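Local coordinates for protein BSU-2 beta-lactamase (Bacillus subtilis, PDB 6W5E) that probably hydrolyses the beta-lactam ring of penicillin-type antibiotics as a class D serine beta-lactamase, at residues Ala83-Leu87 / Ile196-Met200. Numbering follows the deposited sequence.
With EDO (1,2-ethanediol), chain F.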
loop_
_atom_site.group_PDB
_atom_site.type_symbol
_atom_site.label_atom_id
_atom_site.label_comp_id
_atom_site.label_asym_id
_atom_site.label_seq_id
_atom_site.Cartn_x
_atom_site.Cartn_y
_atom_site.Cartn_z
ATOM N N ALA A 83 2.950 -8.642 4.892
ATOM C CA ALA A 83 2.980 -9.821 4.032
ATOM C C ALA A 83 4.405 -10.180 3.625
ATOM O O ALA A 83 4.779 -11.359 3.651
ATOM C CB ALA A 83 2.113 -9.589 2.795
ATOM N N LEU A 84 5.213 -9.187 3.242
ATOM C CA LEU A 84 6.601 -9.462 2.875
ATOM C C LEU A 84 7.360 -10.107 4.028
ATOM O O LEU A 84 8.005 -11.150 3.857
ATOM C CB LEU A 84 7.295 -8.170 2.432
ATOM C CG LEU A 84 6.868 -7.601 1.076
ATOM C CD1 LEU A 84 7.271 -6.142 0.976
ATOM C CD2 LEU A 84 7.472 -8.421 -0.065
ATOM N N ILE A 85 7.299 -9.497 5.216
ATOM C CA ILE A 85 8.004 -10.055 6.370
ATOM C C ILE A 85 7.461 -11.434 6.700
ATOM O O ILE A 85 8.223 -12.381 6.943
ATOM C CB ILE A 85 7.894 -9.117 7.583
ATOM C CG1 ILE A 85 8.560 -7.772 7.301
ATOM C CG2 ILE A 85 8.494 -9.778 8.819
ATOM C CD1 ILE A 85 8.177 -6.710 8.322
ATOM N N GLY A 86 6.129 -11.563 6.718
ATOM C CA GLY A 86 5.518 -12.810 7.143
ATOM C C GLY A 86 5.889 -13.972 6.248
ATOM O O GLY A 86 6.173 -15.069 6.732
ATOM N N LEU A 87 5.904 -13.745 4.931
ATOM C CA LEU A 87 6.338 -14.797 4.017
ATOM C C LEU A 87 7.827 -15.073 4.175
ATOM O O LEU A 87 8.247 -16.238 4.196
ATOM C CB LEU A 87 6.032 -14.382 2.578
ATOM C CG LEU A 87 4.550 -14.381 2.208
ATOM C CD1 LEU A 87 4.298 -13.575 0.929
ATOM C CD2 LEU A 87 4.029 -15.812 2.079
ATOM N N ILE A 196 4.996 -13.022 -5.023
ATOM C CA ILE A 196 3.717 -13.336 -4.384
ATOM C C ILE A 196 3.029 -12.067 -3.890
ATOM O O ILE A 196 1.828 -11.873 -4.100
ATOM C CB ILE A 196 3.919 -14.360 -3.251
ATOM C CG1 ILE A 196 4.319 -15.718 -3.827
ATOM C CG2 ILE A 196 2.666 -14.499 -2.395
ATOM C CD1 ILE A 196 4.976 -16.645 -2.824
ATOM N N VAL A 197 3.772 -11.183 -3.214
ATOM C CA VAL A 197 3.134 -9.979 -2.677
ATOM C C VAL A 197 2.624 -9.088 -3.806
ATOM O O VAL A 197 1.514 -8.549 -3.735
ATOM C CB VAL A 197 4.069 -9.239 -1.703
ATOM C CG1 VAL A 197 3.479 -7.878 -1.318
ATOM C CG2 VAL A 197 4.287 -10.091 -0.471
ATOM N N LYS A 198 3.415 -8.934 -4.876
ATOM C CA LYS A 198 2.929 -8.194 -6.038
ATOM C C LYS A 198 1.636 -8.796 -6.573
ATOM O O LYS A 198 0.675 -8.072 -6.853
ATOM C CB LYS A 198 3.994 -8.160 -7.135
ATOM C CG LYS A 198 5.131 -7.193 -6.876
ATOM C CD LYS A 198 6.124 -7.217 -8.035
ATOM C CE LYS A 198 7.186 -6.131 -7.907
ATOM N NZ LYS A 198 8.109 -6.138 -9.078
ATOM N N ARG A 199 1.585 -10.126 -6.715
ATOM C CA ARG A 199 0.366 -10.755 -7.212
ATOM C C ARG A 199 -0.815 -10.462 -6.294
ATOM O O ARG A 199 -1.922 -10.182 -6.770
ATOM C CB ARG A 199 0.563 -12.262 -7.380
ATOM C CG ARG A 199 1.416 -12.616 -8.592
ATOM C CD ARG A 199 1.129 -14.015 -9.113
ATOM N NE ARG A 199 1.221 -15.014 -8.056
ATOM C CZ ARG A 199 2.324 -15.692 -7.756
ATOM N NH1 ARG A 199 3.451 -15.468 -8.427
ATOM N NH2 ARG A 199 2.303 -16.579 -6.770
ATOM N N MET A 200 -0.591 -10.482 -4.976
ATOM C CA MET A 200 -1.677 -10.198 -4.047
ATOM C C MET A 200 -2.167 -8.763 -4.151
ATOM O O MET A 200 -3.299 -8.486 -3.754
ATOM C CB MET A 200 -1.252 -10.475 -2.600
ATOM C CG MET A 200 -0.955 -11.941 -2.318
ATOM S SD MET A 200 -0.699 -12.311 -0.571
ATOM C CE MET A 200 0.830 -11.495 -0.217
HETATM C C1 EDO F . 7.234 -3.854 -11.328
HETATM O O1 EDO F . 6.442 -5.036 -11.160
HETATM C C2 EDO F . 6.402 -2.628 -10.978
HETATM O O2 EDO F . 5.214 -2.615 -11.777
#
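Val-197 projects between Ala-83, Leu-84 and Leu-87, joining two helices of the penicillin-binding-protein transpeptidase fold that class D beta-lactamases share. Helix 81-88 begins just after the carboxylated lysine, Lys-79, and helix 191-200 runs up to strand 202-205 at one edge of the large antiparallel sheet. The axes of segments 83-87 and 196-200 come within 10.6 Å and run roughly antiparallel, at 141°, with Leu-84 and Val-197 closest along the backbones.

The contact between the two segments is wholly apolar, with no hydrogen bond crossing it. One methyl, CG2 of Val-197, does most of the work: it lies 3.6 Å from CD2 of Leu-84 and 3.8 Å from CD1 of Leu-87, and more loosely against CB of Ala-83. With CG1 anti to the backbone N (chi1 171°), CG2 is the branch turned toward Ala-83, Leu-84 and Leu-87. The side chains of Leu-84 and Val-197 meet at about a right angle. CD1 of Leu-87 also touches CG2 of Ile-196, at 3.8 Å. Beyond the pair, Met-121 and Leu-117 of helix 117-122 continue the apolar core, and Phe-189 packs on Leu-84.

Lys-198, next along the helix, takes no part in this core; its extended chain carries NZ to a salt bridge with Glu-185 and a weak hydrogen bond to O1 of an ethanediol, probably from the crystallisation liquor. At the opposite end of the interface from the Leu-87 and Ile-196 pair, the chain of Met-200 bends at chi3 (-68°), bringing the terminal methyl CE to 3.8 Å from CB of Ala-83.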